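Urea carboxylase (Thermus thermophilus, PDB 3OEP) is of unknown function but is a KipI-KipA homologue with cyclophilin-like domains, and is not an allophanate hydrolase. Local coordinates at residues 86-98 with 131-143. Sequence-based numbering, arbitrary orientation. Where two conformers were deposited one is given.
Sequences GEDLPEVASRLGL and PALRLPRKPHPRP
Arg-142 grips Asp-88 end-on in a two-pronged salt bridge. Arg-142 NH1 binds Asp-88 OD2 at 2.8 Å and Arg-142 NH2 binds Asp-88 OD1 at 2.9 Å, both on the syn side. Arg-142 NH2 also bonds Glu-87 OE2 at 3.0 Å, but meets it from above that carboxylate's plane. Lys-138 NZ, its chain bent at chi3 (92°) and chi4, reaches Asp-88 OD1 at 3.1 Å from the face opposite Arg-142 NH2. With an alanine at Arg-142, Glu-87 would probably lose its mate and Asp-88 its two-pronged grip, keeping Lys-138 and the backbone N of Leu-170.

Water links Lys-138 NZ to Glu-91 OE2, weakly on the Glu-91 side. Glu-91 OE2 also takes a salt bridge from Arg-95 NH1. Two further waters join the Arg-95 guanidinium to the carbonyls of Pro-136 and Arg-137. Leu-135 CD1 lies over the centre of one Arg-95 guanidinium face, 4.0 Å above it.

Apolar packing follows along helix 89-96. Leu-96 CD1 meets Leu-133 CD1 at 3.8 Å, and Val-92 CG1 touches the same methyl.

The loop 134-143 and the 3-10 turn 131-133 thus line one side of helix 89-96. Helix 100-108 packs on Leu-89 and Ala-93, and strand 169-174 on Val-92 and Leu-135.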
# COMPACT_ATOMS: atom_id res chain seq x y z
N GLY A 86 5.69 26.66 11.22
CA GLY A 86 4.72 25.63 11.54
C GLY A 86 3.57 26.15 12.38
O GLY A 86 3.76 26.97 13.28
N GLU A 87 2.37 25.65 12.08
CA GLU A 87 1.14 26.09 12.74
C GLU A 87 1.16 25.81 14.25
O GLU A 87 0.51 26.52 15.01
CB GLU A 87 -0.07 25.41 12.10
CG GLU A 87 -1.43 25.92 12.56
CD GLU A 87 -2.59 25.24 11.85
OE1 GLU A 87 -2.50 25.01 10.62
OE2 GLU A 87 -3.60 24.92 12.52
N ASP A 88 1.91 24.79 14.67
CA ASP A 88 1.98 24.40 16.09
C ASP A 88 3.19 24.96 16.84
O ASP A 88 3.34 24.70 18.04
CB ASP A 88 2.00 22.87 16.20
CG ASP A 88 0.75 22.23 15.64
OD1 ASP A 88 -0.36 22.78 15.87
OD2 ASP A 88 0.86 21.17 14.98
N LEU A 89 4.03 25.73 16.17
CA LEU A 89 5.27 26.19 16.78
C LEU A 89 5.02 26.98 18.08
O LEU A 89 5.65 26.70 19.11
CB LEU A 89 6.13 26.98 15.77
CG LEU A 89 7.53 27.43 16.18
CD1 LEU A 89 8.37 26.26 16.62
CD2 LEU A 89 8.20 28.15 15.01
N PRO A 90 4.06 27.93 18.07
CA PRO A 90 3.79 28.64 19.32
C PRO A 90 3.30 27.75 20.47
O PRO A 90 3.73 27.93 21.61
CB PRO A 90 2.71 29.65 18.92
CG PRO A 90 2.91 29.87 17.47
CD PRO A 90 3.34 28.54 16.93
N GLU A 91 2.43 26.79 20.17
CA GLU A 91 1.91 25.86 21.18
C GLU A 91 2.99 24.92 21.70
O GLU A 91 3.04 24.63 22.90
CB GLU A 91 0.76 25.04 20.60
CG GLU A 91 0.09 24.13 21.62
CD GLU A 91 -0.89 23.17 20.98
OE1 GLU A 91 -1.78 23.63 20.23
OE2 GLU A 91 -0.77 21.95 21.22
N VAL A 92 3.82 24.41 20.80
CA VAL A 92 4.95 23.57 21.21
C VAL A 92 5.86 24.34 22.18
O VAL A 92 6.21 23.84 23.25
CB VAL A 92 5.76 23.09 19.99
CG1 VAL A 92 7.05 22.41 20.40
CG2 VAL A 92 4.91 22.15 19.14
N ALA A 93 6.23 25.57 21.81
CA ALA A 93 7.08 26.41 22.66
C ALA A 93 6.46 26.61 24.05
O ALA A 93 7.15 26.46 25.06
CB ALA A 93 7.33 27.76 21.99
N SER A 94 5.18 26.95 24.08
CA SER A 94 4.47 27.19 25.35
C SER A 94 4.44 25.96 26.24
O SER A 94 4.74 26.03 27.43
CB SER A 94 3.03 27.65 25.09
OG SER A 94 3.00 28.96 24.55
N ARG A 95 4.08 24.82 25.65
CA ARG A 95 3.97 23.57 26.40
C ARG A 95 5.31 23.07 26.95
O ARG A 95 5.34 22.34 27.93
CB ARG A 95 3.29 22.50 25.55
CG ARG A 95 1.82 22.81 25.28
CD ARG A 95 1.22 21.87 24.27
NE ARG A 95 1.26 20.48 24.73
CZ ARG A 95 0.88 19.44 23.99
NH1 ARG A 95 0.42 19.62 22.76
NH2 ARG A 95 0.95 18.22 24.49
N LEU A 96 6.41 23.49 26.33
CA LEU A 96 7.74 23.05 26.74
C LEU A 96 8.51 24.10 27.55
O LEU A 96 9.63 23.84 27.99
CB LEU A 96 8.57 22.66 25.51
CG LEU A 96 8.08 21.41 24.77
CD1 LEU A 96 8.81 21.27 23.45
CD2 LEU A 96 8.26 20.15 25.64
N GLY A 97 7.90 25.27 27.76
CA GLY A 97 8.54 26.35 28.50
C GLY A 97 9.68 26.99 27.74
O GLY A 97 10.61 27.53 28.35
N LEU A 98 9.61 26.95 26.41
CA LEU A 98 10.69 27.42 25.55
C LEU A 98 10.27 28.66 24.78
O LEU A 98 9.09 28.88 24.51
CB LEU A 98 11.05 26.32 24.54
CG LEU A 98 11.63 25.02 25.08
CD1 LEU A 98 11.60 23.93 24.00
CD2 LEU A 98 13.04 25.26 25.58
N PRO A 131 16.00 16.08 24.26
CA PRO A 131 15.05 15.90 25.36
C PRO A 131 14.11 17.08 25.61
O PRO A 131 12.91 16.87 25.81
CB PRO A 131 15.97 15.68 26.56
CG PRO A 131 17.16 14.99 25.97
CD PRO A 131 17.35 15.62 24.62
N ALA A 132 14.64 18.30 25.58
CA ALA A 132 13.85 19.50 25.85
C ALA A 132 12.74 19.76 24.83
O ALA A 132 11.81 20.51 25.12
CB ALA A 132 14.76 20.73 25.96
N LEU A 133 12.85 19.15 23.64
CA LEU A 133 11.87 19.36 22.57
C LEU A 133 10.89 18.19 22.43
O LEU A 133 10.04 18.18 21.54
CB LEU A 133 12.61 19.62 21.25
CG LEU A 133 11.79 19.96 20.00
CD1 LEU A 133 10.78 21.08 20.26
CD2 LEU A 133 12.72 20.32 18.84
N ARG A 134 10.96 17.21 23.34
CA ARG A 134 10.09 16.04 23.25
C ARG A 134 8.70 16.32 23.82
O ARG A 134 8.56 16.65 24.99
CB ARG A 134 10.72 14.85 23.95
CG ARG A 134 12.01 14.43 23.30
CD ARG A 134 12.63 13.21 23.94
NE ARG A 134 13.99 13.01 23.45
CZ ARG A 134 14.86 12.13 23.92
NH1 ARG A 134 14.52 11.32 24.92
NH2 ARG A 134 16.07 12.05 23.39
N LEU A 135 7.68 16.17 22.98
CA LEU A 135 6.31 16.27 23.47
C LEU A 135 5.38 15.37 22.68
O LEU A 135 5.65 15.06 21.52
CB LEU A 135 5.82 17.72 23.47
CG LEU A 135 5.16 18.29 22.23
CD1 LEU A 135 4.59 19.69 22.50
CD2 LEU A 135 6.16 18.31 21.09
N PRO A 136 4.28 14.93 23.32
CA PRO A 136 3.40 13.97 22.68
C PRO A 136 2.70 14.51 21.44
O PRO A 136 2.53 15.72 21.28
CB PRO A 136 2.37 13.64 23.77
CG PRO A 136 2.97 14.06 25.03
CD PRO A 136 3.87 15.21 24.71
N ARG A 137 2.30 13.59 20.57
CA ARG A 137 1.47 13.94 19.43
C ARG A 137 0.11 14.46 19.89
O ARG A 137 -0.26 14.34 21.06
CB ARG A 137 1.33 12.73 18.49
CG ARG A 137 0.55 11.54 19.04
CD ARG A 137 0.59 10.38 18.04
NE ARG A 137 -0.54 9.47 18.20
CZ ARG A 137 -0.57 8.41 19.01
NH1 ARG A 137 0.47 8.09 19.78
NH2 ARG A 137 -1.66 7.65 19.06
N LYS A 138 -0.62 15.05 18.95
CA LYS A 138 -1.91 15.66 19.26
C LYS A 138 -2.93 14.58 19.61
O LYS A 138 -2.88 13.48 19.06
CB LYS A 138 -2.40 16.49 18.08
CG LYS A 138 -1.49 17.67 17.74
CD LYS A 138 -1.93 18.39 16.47
CE LYS A 138 -2.87 19.55 16.77
NZ LYS A 138 -2.13 20.73 17.31
N PRO A 139 -3.85 14.88 20.55
CA PRO A 139 -4.91 13.93 20.90
C PRO A 139 -5.74 13.51 19.69
O PRO A 139 -6.11 12.34 19.57
CB PRO A 139 -5.78 14.70 21.89
CG PRO A 139 -4.91 15.77 22.43
CD PRO A 139 -3.89 16.09 21.39
N HIS A 140 -6.04 14.46 18.81
CA HIS A 140 -6.77 14.19 17.58
C HIS A 140 -5.94 14.68 16.40
O HIS A 140 -5.49 15.82 16.39
CB HIS A 140 -8.12 14.90 17.60
CG HIS A 140 -8.98 14.51 18.76
ND1 HIS A 140 -9.49 13.24 18.92
CD2 HIS A 140 -9.43 15.23 19.82
CE1 HIS A 140 -10.21 13.19 20.02
NE2 HIS A 140 -10.19 14.38 20.59
N PRO A 141 -5.76 13.81 15.39
CA PRO A 141 -4.97 14.22 14.23
C PRO A 141 -5.69 15.21 13.32
O PRO A 141 -6.93 15.27 13.31
CB PRO A 141 -4.75 12.90 13.48
CG PRO A 141 -5.94 12.07 13.83
CD PRO A 141 -6.33 12.46 15.23
N ARG A 142 -4.92 16.00 12.58
CA ARG A 142 -5.45 16.82 11.50
C ARG A 142 -5.85 15.91 10.35
O ARG A 142 -5.15 14.95 10.04
CB ARG A 142 -4.39 17.79 10.99
CG ARG A 142 -4.05 18.90 11.94
CD ARG A 142 -3.17 19.92 11.25
NE ARG A 142 -3.04 21.14 12.04
CZ ARG A 142 -2.15 21.34 13.00
NH1 ARG A 142 -1.28 20.39 13.34
NH2 ARG A 142 -2.13 22.50 13.64
N PRO A 143 -7.00 16.20 9.71
CA PRO A 143 -7.35 15.42 8.52
C PRO A 143 -6.39 15.63 7.33
O PRO A 143 -6.22 14.71 6.52
CB PRO A 143 -8.77 15.91 8.18
CG PRO A 143 -8.94 17.19 8.88
CD PRO A 143 -8.05 17.16 10.08
O HOH W 1 0.42 20.90 18.73
O HOH W 2 0.64 17.65 20.89
O HOH W 3 -0.70 16.08 23.37
O HOH W 4 11.67 21.95 27.60